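Local coordinates for protein ApaG (Shewanella oneidensis, PDB 1TZA) that is of unknown function but consists largely of an ApaG domain, a beta sandwich related to the E-set group of immunoglobulin-like folds, at residues A[50-55]-A[60-65]; A[8-13]-A[98-103]; A[42-47]-A[108-113]. All coordinates share one frame; numbering follows the deposited sequence.

Along the chain the segments come in the order 8-13, 42-47, 50-55, 60-65, 98-103 and 108-113. Contact 1, a hairpin, is nested inside the loops closed by contact 2 and by contact 3, whereas those two cross each other. Strand 44-55 serves contacts 1 and 3 and pairs with strand 93-104, which enters contact 2. The centres of contacts 2 and 3 lie about 9 Å apart, those of 1 and 2 about 14 Å, and those of 1 and 3 about 20 Å. Contacts 1 and 3 lie within one sheet, while contact 2 joins that sheet to strand 8-19 of the facing one, across the interior of the sandwich.

Contact 1: residues A[50-55]-A[60-65]; sequences HWIITD and TSEVQG
The extended chain of Glu62 passes obliquely by the imidazole of His50, its carboxylate end at the ring edge. Its OE1 stands in the ring plane, 3.0 Å from His50 CE1. The carboxylate plane is turned 79° from the ring, and the nearest ring atom is the carbon CE1, with NE2 farther off. The rotation of His50, with CG anti to its own backbone N (chi1 176°), carries the ring over the neighbouring strand. There His50 ND1 also meets Gln64 CG at 3.2 Å and is buried without a polar partner in the model. Glu62 CG passes 3.2 Å from Trp51 O. Further along the same face Thr54 and Thr60 lie side by side, pointing the same way, with Thr54 OG1 only 3.1 Å from Thr60 CG2.

The two segments are the arms of an antiparallel beta hairpin, their axes at 159°. Trp51 with Val63 and Ile53 with Ser61 are the hydrogen-bonded pairs, each closed by two bonds. Trp51 N reaches Val63 O in the carbonyl plane at 2.7 Å and Ile53 N points almost straight at Ser61 O, but Val63 N sits well above the carbonyl plane of Trp51, at 3.1 Å from its O.

On the opposite face Trp51, Ile53 and Val63 are buried and apolar, with exposed Ser61 at the end of the row. Val63 CB is 4.0 Å from Trp51 CB and lies near the plane of the indole at its edge, while Val63 CG2 meets Ile53 CD1. The indole itself leads away from the hairpin partner into the core, where it meets Tyr32 and Tyr83. Strand 93-104 flanks the other side of 50-55 through backbone bonds to His50, Ile52 and Thr54, and Val63 packs on Gln20 of the second subunit.

Contact 2: residues A[8-13]-A[98-103]; sequences IRVEVK and GTYGMV
Ile8 and Met102 (modelled as selenomethionine) reach toward each other tip to tip across the interior. The two segments touch through apolar groups. Ile8 CD1 lies 3.4 Å from Met102 CE and 3.5 Å from Met102 CG, with SE a little farther off at 3.9 Å. Met102 bends at both chi2 (-68°) and chi3 (-52°), which folds its end back so that CG and CE both close round the one methyl of Ile8. The backbones stay far apart, 9.2 Å between the CA atoms of this pair.

The aromatic contact is looser. Val10 CG1 approaches the edge of the Tyr100 ring, near its plane, 4.3 Å from CE2, and Ile34 touches both residues.

Polar interactions are made outside the pair of segments or within one of them. The hydroxyl of Tyr100 is hydrogen-bonded to that of Tyr83, which satisfies a polar atom within the core. Facing away from 98-103, Glu11 OE1 sits over the guanidinium face of Arg9, a purely electrostatic pairing.

Inward-pointing residues of strands 8-19 and 93-104, from two different antiparallel sheets, meeting through their ends are what is expected of the hydrophobic core of an immunoglobulin-like beta sandwich.

Contact 3: residues A[42-47]-A[108-113]; sequences QAAKLE and EHFNAI
Ala44 and Phe110 face each other across two backbones that are not neighbours. The closest CA atoms, those of Ala44 and Glu108, are 9.5 Å apart, and strand 93-104 pairs with both strands, antiparallel to each. Segment 42-47 enters its strand at Ala44 and 108-113 does so at His109, so the contact lies at the starts of the two strands and is made by side chains alone.

Phe110 bridges the gap from the second strand. Its CG sits between the backbone N and the carbonyl carbon (chi1 62°), an arrangement that turns the end of the ring toward Ala44 although the CB does not point there. The ring offers its edge, and CZ lies 4.4 Å from Ala44 CB, the methyl being near the ring plane. Glu108 O is also in that plane, at another part of the rim, 3.8 Å from Phe110 CD1.

On the more open side Glu47 stretches out to His109. The two side chains cross at about a right angle, and Glu47 OE2 comes to the edge of the imidazole, in its plane, 3.6 Å from His109 CE1 and 4.0 Å from ND1. The carboxylate and ring planes are 54° apart; with a ring carbon as the nearest atom the approach is loose, and any attraction is probably electrostatic.

Strand 93-104 runs between the two: Val103 touches both Glu47 and His109, and Met102 lies against Phe110. Ile8 of strand 8-19, in the facing sheet, packs on Ala44, Phe110 and Ala112, while the outer edge of 42-47 pairs with strand 74-75.

Contact 1: residues A[50-55]-A[60-65]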
loop_
_atom_site.group_PDB
_atom_site.type_symbol
_atom_site.label_atom_id
_atom_site.label_comp_id
_atom_site.label_asym_id
_atom_site.label_seq_id
_atom_site.Cartn_x
_atom_site.Cartn_y
_atom_site.Cartn_z
ATOM N N HIS A 50 14.983 0.372 10.302
ATOM C CA HIS A 50 14.547 1.132 11.457
ATOM C C HIS A 50 14.018 2.448 10.920
ATOM O O HIS A 50 14.780 3.287 10.444
ATOM C CB HIS A 50 15.706 1.374 12.426
ATOM C CG HIS A 50 15.336 2.228 13.599
ATOM N ND1 HIS A 50 14.280 1.930 14.435
ATOM C CD2 HIS A 50 15.860 3.389 14.056
ATOM C CE1 HIS A 50 14.168 2.873 15.352
ATOM N NE2 HIS A 50 15.113 3.771 15.145
ATOM N N TRP A 51 12.702 2.606 10.986
ATOM C CA TRP A 51 12.034 3.795 10.491
ATOM C C TRP A 51 11.579 4.730 11.601
ATOM O O TRP A 51 11.359 4.315 12.736
ATOM C CB TRP A 51 10.796 3.409 9.669
ATOM C CG TRP A 51 11.057 2.758 8.338
ATOM C CD1 TRP A 51 10.717 1.484 7.962
ATOM C CD2 TRP A 51 11.612 3.383 7.176
ATOM N NE1 TRP A 51 11.019 1.284 6.637
ATOM C CE2 TRP A 51 11.571 2.431 6.129
ATOM C CE3 TRP A 51 12.141 4.655 6.917
ATOM C CZ2 TRP A 51 12.035 2.717 4.840
ATOM C CZ3 TRP A 51 12.603 4.939 5.630
ATOM C CH2 TRP A 51 12.548 3.972 4.610
ATOM N N ILE A 52 11.457 6.003 11.249
ATOM C CA ILE A 52 10.959 7.031 12.148
ATOM C C ILE A 52 9.967 7.750 11.249
ATOM O O ILE A 52 10.336 8.355 10.246
ATOM C CB ILE A 52 12.062 8.005 12.624
ATOM C CG1 ILE A 52 12.954 7.316 13.662
ATOM C CG2 ILE A 52 11.437 9.258 13.235
ATOM C CD1 ILE A 52 13.933 6.336 13.071
ATOM N N ILE A 53 8.699 7.649 11.603
ATOM C CA ILE A 53 7.628 8.240 10.831
ATOM C C ILE A 53 6.972 9.352 11.634
ATOM O O ILE A 53 6.565 9.145 12.780
ATOM C CB ILE A 53 6.597 7.147 10.473
ATOM C CG1 ILE A 53 7.335 5.970 9.809
ATOM C CG2 ILE A 53 5.518 7.710 9.562
ATOM C CD1 ILE A 53 6.491 4.722 9.628
ATOM N N THR A 54 6.871 10.529 11.022
ATOM C CA THR A 54 6.298 11.694 11.676
ATOM C C THR A 54 5.153 12.326 10.894
ATOM O O THR A 54 5.291 12.586 9.699
ATOM C CB THR A 54 7.388 12.761 11.886
ATOM O OG1 THR A 54 8.522 12.155 12.521
ATOM C CG2 THR A 54 6.872 13.901 12.755
ATOM N N ASP A 55 4.023 12.570 11.564
ATOM C CA ASP A 55 2.891 13.204 10.895
ATOM C C ASP A 55 3.097 14.720 10.958
ATOM O O ASP A 55 4.059 15.195 11.564
ATOM C CB ASP A 55 1.541 12.801 11.528
ATOM C CG ASP A 55 1.352 13.322 12.956
ATOM O OD1 ASP A 55 2.095 14.228 13.389
ATOM O OD2 ASP A 55 0.433 12.824 13.648
ATOM N N THR A 60 5.261 11.005 16.286
ATOM C CA THR A 60 6.029 9.986 15.594
ATOM C C THR A 60 5.756 8.546 15.993
ATOM O O THR A 60 5.313 8.259 17.105
ATOM C CB THR A 60 7.539 10.222 15.767
ATOM O OG1 THR A 60 7.923 9.837 17.088
ATOM C CG2 THR A 60 7.886 11.694 15.566
ATOM N N SER A 61 6.031 7.647 15.053
ATOM C CA SER A 61 5.891 6.209 15.246
ATOM C C SER A 61 7.256 5.667 14.855
ATOM O O SER A 61 7.996 6.317 14.126
ATOM C CB SER A 61 4.835 5.621 14.307
ATOM O OG SER A 61 3.577 6.231 14.499
ATOM N N GLU A 62 7.596 4.482 15.334
ATOM C CA GLU A 62 8.885 3.908 14.998
ATOM C C GLU A 62 8.658 2.481 14.560
ATOM O O GLU A 62 7.934 1.735 15.211
ATOM C CB GLU A 62 9.816 3.951 16.214
ATOM C CG GLU A 62 11.207 4.515 15.925
ATOM C CD GLU A 62 12.091 4.590 17.168
ATOM O OE1 GLU A 62 12.426 3.528 17.737
ATOM O OE2 GLU A 62 12.449 5.716 17.577
ATOM N N VAL A 63 9.256 2.100 13.441
ATOM C CA VAL A 63 9.106 0.741 12.950
ATOM C C VAL A 63 10.469 0.094 12.874
ATOM O O VAL A 63 11.392 0.654 12.295
ATOM C CB VAL A 63 8.456 0.717 11.562
ATOM C CG1 VAL A 63 8.384 -0.720 11.043
ATOM C CG2 VAL A 63 7.066 1.336 11.639
ATOM N N GLN A 64 10.592 -1.083 13.473
ATOM C CA GLN A 64 11.853 -1.814 13.479
ATOM C C GLN A 64 11.555 -3.269 13.133
ATOM O O GLN A 64 10.611 -3.856 13.665
ATOM C CB GLN A 64 12.489 -1.725 14.867
ATOM C CG GLN A 64 13.936 -1.226 14.892
ATOM C CD GLN A 64 14.966 -2.353 14.878
ATOM O OE1 GLN A 64 15.180 -3.015 13.861
ATOM N NE2 GLN A 64 15.604 -2.576 16.022
ATOM N N GLY A 65 12.352 -3.850 12.241
ATOM C CA GLY A 65 12.132 -5.234 11.862
ATOM C C GLY A 65 13.261 -5.835 11.054
ATOM O O GLY A 65 14.252 -5.173 10.765
#

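Contact 2: residues A[8-13]-A[98-103]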
loop_
_atom_site.group_PDB
_atom_site.type_symbol
_atom_site.label_atom_id
_atom_site.label_comp_id
_atom_site.label_asym_id
_atom_site.label_seq_id
_atom_site.Cartn_x
_atom_site.Cartn_y
_atom_site.Cartn_z
ATOM N N ILE A 8 26.796 2.225 0.091
ATOM C CA ILE A 8 25.387 2.134 -0.268
ATOM C C ILE A 8 24.652 3.474 -0.328
ATOM O O ILE A 8 24.751 4.287 0.590
ATOM C CB ILE A 8 24.651 1.209 0.707
ATOM C CG1 ILE A 8 25.373 -0.134 0.777
ATOM C CG2 ILE A 8 23.224 0.993 0.247
ATOM C CD1 ILE A 8 24.807 -1.072 1.811
ATOM N N ARG A 9 23.915 3.690 -1.417
ATOM C CA ARG A 9 23.145 4.915 -1.607
ATOM C C ARG A 9 21.660 4.571 -1.673
ATOM O O ARG A 9 21.268 3.622 -2.346
ATOM C CB ARG A 9 23.568 5.622 -2.900
ATOM C CG ARG A 9 22.739 6.865 -3.212
ATOM C CD ARG A 9 23.218 7.587 -4.465
ATOM N NE ARG A 9 23.265 6.712 -5.633
ATOM C CZ ARG A 9 23.247 7.143 -6.891
ATOM N NH1 ARG A 9 23.182 8.446 -7.146
ATOM N NH2 ARG A 9 23.297 6.276 -7.898
ATOM N N VAL A 10 20.835 5.348 -0.980
ATOM C CA VAL A 10 19.399 5.101 -0.966
ATOM C C VAL A 10 18.594 6.214 -1.655
ATOM O O VAL A 10 18.716 7.388 -1.316
ATOM C CB VAL A 10 18.898 4.913 0.488
ATOM C CG1 VAL A 10 17.433 4.527 0.488
ATOM C CG2 VAL A 10 19.727 3.845 1.192
ATOM N N GLU A 11 17.779 5.829 -2.631
ATOM C CA GLU A 11 16.941 6.768 -3.373
ATOM C C GLU A 11 15.482 6.385 -3.153
ATOM O O GLU A 11 15.147 5.206 -3.062
ATOM C CB GLU A 11 17.293 6.721 -4.861
ATOM C CG GLU A 11 18.757 7.070 -5.139
ATOM C CD GLU A 11 19.120 7.025 -6.620
ATOM O OE1 GLU A 11 20.228 7.486 -6.977
ATOM O OE2 GLU A 11 18.309 6.525 -7.425
ATOM N N VAL A 12 14.603 7.372 -3.067
ATOM C CA VAL A 12 13.210 7.062 -2.803
ATOM C C VAL A 12 12.193 7.973 -3.466
ATOM O O VAL A 12 12.395 9.188 -3.580
ATOM C CB VAL A 12 12.947 7.087 -1.275
ATOM C CG1 VAL A 12 13.388 8.411 -0.712
ATOM C CG2 VAL A 12 11.465 6.867 -0.970
ATOM N N LYS A 13 11.098 7.368 -3.911
ATOM C CA LYS A 13 9.993 8.108 -4.496
ATOM C C LYS A 13 8.731 7.638 -3.757
ATOM O O LYS A 13 8.677 6.506 -3.259
ATOM C CB LYS A 13 9.903 7.858 -6.011
ATOM C CG LYS A 13 10.006 6.404 -6.449
ATOM C CD LYS A 13 10.060 6.303 -7.978
ATOM C CE LYS A 13 10.245 4.857 -8.461
ATOM N NZ LYS A 13 10.408 4.782 -9.949
ATOM N N GLY A 98 15.438 7.079 8.486
ATOM C CA GLY A 98 15.908 5.974 9.303
ATOM C C GLY A 98 17.171 5.325 8.767
ATOM O O GLY A 98 17.983 5.978 8.104
ATOM N N THR A 99 17.344 4.039 9.055
ATOM C CA THR A 99 18.520 3.318 8.598
ATOM C C THR A 99 18.228 1.852 8.332
ATOM O O THR A 99 17.242 1.302 8.811
ATOM C CB THR A 99 19.656 3.386 9.631
ATOM O OG1 THR A 99 19.220 2.779 10.847
ATOM C CG2 THR A 99 20.049 4.830 9.911
ATOM N N TYR A 100 19.105 1.239 7.547
ATOM C CA TYR A 100 19.022 -0.170 7.207
ATOM C C TYR A 100 20.257 -0.801 7.824
ATOM O O TYR A 100 21.362 -0.272 7.675
ATOM C CB TYR A 100 19.072 -0.372 5.688
ATOM C CG TYR A 100 17.823 0.028 4.952
ATOM C CD1 TYR A 100 16.571 -0.410 5.377
ATOM C CD2 TYR A 100 17.893 0.801 3.797
ATOM C CE1 TYR A 100 15.413 -0.093 4.663
ATOM C CE2 TYR A 100 16.745 1.127 3.071
ATOM C CZ TYR A 100 15.503 0.671 3.511
ATOM O OH TYR A 100 14.361 0.960 2.788
ATOM N N GLY A 101 20.086 -1.912 8.528
ATOM C CA GLY A 101 21.235 -2.572 9.119
ATOM C C GLY A 101 21.847 -3.488 8.077
ATOM O O GLY A 101 21.299 -4.551 7.795
HETATM N N MSE A 102 22.971 -3.083 7.493
HETATM C CA MSE A 102 23.632 -3.890 6.464
HETATM C C MSE A 102 24.764 -4.755 7.011
HETATM O O MSE A 102 25.344 -4.455 8.052
HETATM C CB MSE A 102 24.236 -2.991 5.374
HETATM C CG MSE A 102 23.331 -1.892 4.825
HETATM SE SE MSE A 102 21.833 -2.544 3.796
HETATM C CE MSE A 102 22.776 -3.699 2.541
ATOM N N VAL A 103 25.072 -5.829 6.292
ATOM C CA VAL A 103 26.179 -6.707 6.645
ATOM C C VAL A 103 26.853 -7.059 5.323
ATOM O O VAL A 103 26.177 -7.357 4.335
ATOM C CB VAL A 103 25.723 -8.003 7.374
ATOM C CG1 VAL A 103 24.742 -8.782 6.520
ATOM C CG2 VAL A 103 26.946 -8.866 7.700
#

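Contact 3: residues A[42-47]-A[108-113]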
loop_
_atom_site.group_PDB
_atom_site.type_symbol
_atom_site.label_atom_id
_atom_site.label_comp_id
_atom_site.label_asym_id
_atom_site.label_seq_id
_atom_site.Cartn_x
_atom_site.Cartn_y
_atom_site.Cartn_z
ATOM N N GLN A 42 31.938 -5.218 -3.100
ATOM C CA GLN A 42 31.584 -6.457 -2.420
ATOM C C GLN A 42 30.079 -6.503 -2.148
ATOM O O GLN A 42 29.445 -5.466 -1.971
ATOM C CB GLN A 42 32.386 -6.512 -1.123
ATOM C CG GLN A 42 31.991 -7.538 -0.092
ATOM C CD GLN A 42 32.923 -7.463 1.113
ATOM O OE1 GLN A 42 33.278 -6.368 1.568
ATOM N NE2 GLN A 42 33.329 -8.622 1.631
ATOM N N ALA A 43 29.508 -7.703 -2.125
ATOM C CA ALA A 43 28.077 -7.853 -1.885
ATOM C C ALA A 43 27.686 -7.342 -0.501
ATOM O O ALA A 43 28.475 -7.412 0.442
ATOM C CB ALA A 43 27.663 -9.318 -2.041
ATOM N N ALA A 44 26.465 -6.825 -0.396
ATOM C CA ALA A 44 25.946 -6.300 0.866
ATOM C C ALA A 44 24.531 -6.830 1.097
ATOM O O ALA A 44 23.676 -6.771 0.206
ATOM C CB ALA A 44 25.942 -4.777 0.843
ATOM N N LYS A 45 24.297 -7.345 2.298
ATOM C CA LYS A 45 23.009 -7.905 2.656
ATOM C C LYS A 45 22.246 -7.021 3.631
ATOM O O LYS A 45 22.763 -6.648 4.692
ATOM C CB LYS A 45 23.219 -9.287 3.262
ATOM C CG LYS A 45 21.959 -10.044 3.616
ATOM C CD LYS A 45 22.344 -11.391 4.201
ATOM C CE LYS A 45 21.138 -12.188 4.603
ATOM N NZ LYS A 45 21.549 -13.458 5.257
ATOM N N LEU A 46 21.012 -6.690 3.264
ATOM C CA LEU A 46 20.153 -5.854 4.101
ATOM C C LEU A 46 19.487 -6.738 5.154
ATOM O O LEU A 46 18.607 -7.532 4.834
ATOM C CB LEU A 46 19.094 -5.168 3.228
ATOM C CG LEU A 46 18.258 -4.050 3.856
ATOM C CD1 LEU A 46 17.588 -3.226 2.756
ATOM C CD2 LEU A 46 17.238 -4.649 4.810
ATOM N N GLU A 47 19.901 -6.604 6.408
ATOM C CA GLU A 47 19.329 -7.431 7.465
ATOM C C GLU A 47 18.186 -6.795 8.250
ATOM O O GLU A 47 17.187 -7.459 8.533
ATOM C CB GLU A 47 20.430 -7.880 8.428
ATOM C CG GLU A 47 21.374 -8.902 7.816
ATOM C CD GLU A 47 22.353 -9.481 8.816
ATOM O OE1 GLU A 47 22.939 -10.545 8.524
ATOM O OE2 GLU A 47 22.544 -8.875 9.890
ATOM N N GLU A 108 31.223 -7.779 8.041
ATOM C CA GLU A 108 31.160 -6.516 8.762
ATOM C C GLU A 108 29.786 -5.859 8.696
ATOM O O GLU A 108 29.143 -5.826 7.644
ATOM C CB GLU A 108 32.225 -5.544 8.242
ATOM C CG GLU A 108 32.272 -4.228 9.018
ATOM C CD GLU A 108 33.339 -3.270 8.518
ATOM O OE1 GLU A 108 33.398 -3.036 7.290
ATOM O OE2 GLU A 108 34.110 -2.741 9.350
ATOM N N HIS A 109 29.355 -5.331 9.838
ATOM C CA HIS A 109 28.063 -4.666 9.968
ATOM C C HIS A 109 28.173 -3.145 9.889
ATOM O O HIS A 109 29.034 -2.542 10.526
ATOM C CB HIS A 109 27.425 -5.041 11.305
ATOM C CG HIS A 109 27.077 -6.490 11.425
ATOM N ND1 HIS A 109 25.883 -7.009 10.974
ATOM C CD2 HIS A 109 27.768 -7.532 11.945
ATOM C CE1 HIS A 109 25.853 -8.309 11.212
ATOM N NE2 HIS A 109 26.984 -8.650 11.800
ATOM N N PHE A 110 27.291 -2.530 9.111
ATOM C CA PHE A 110 27.280 -1.077 8.981
ATOM C C PHE A 110 25.869 -0.610 8.650
ATOM O O PHE A 110 24.981 -1.428 8.413
ATOM C CB PHE A 110 28.257 -0.611 7.899
ATOM C CG PHE A 110 27.936 -1.121 6.529
ATOM C CD1 PHE A 110 28.124 -2.464 6.211
ATOM C CD2 PHE A 110 27.462 -0.256 5.544
ATOM C CE1 PHE A 110 27.849 -2.941 4.930
ATOM C CE2 PHE A 110 27.183 -0.721 4.256
ATOM C CZ PHE A 110 27.378 -2.067 3.949
ATOM N N ASN A 111 25.660 0.702 8.629
ATOM C CA ASN A 111 24.337 1.230 8.344
ATOM C C ASN A 111 24.242 2.045 7.068
ATOM O O ASN A 111 25.154 2.793 6.724
ATOM C CB ASN A 111 23.851 2.089 9.511
ATOM C CG ASN A 111 23.775 1.315 10.812
ATOM O OD1 ASN A 111 23.094 0.290 10.907
ATOM N ND2 ASN A 111 24.479 1.805 11.825
ATOM N N ALA A 112 23.128 1.871 6.366
ATOM C CA ALA A 112 22.844 2.611 5.145
ATOM C C ALA A 112 21.811 3.642 5.590
ATOM O O ALA A 112 20.718 3.280 6.026
ATOM C CB ALA A 112 22.251 1.690 4.081
ATOM N N ILE A 113 22.166 4.918 5.508
ATOM C CA ILE A 113 21.266 5.980 5.927
ATOM C C ILE A 113 20.166 6.231 4.915
ATOM O O ILE A 113 20.387 6.182 3.708
ATOM C CB ILE A 113 22.025 7.304 6.151
ATOM C CG1 ILE A 113 23.170 7.080 7.134
ATOM C CG2 ILE A 113 21.076 8.372 6.699
ATOM C CD1 ILE A 113 24.115 8.256 7.246
#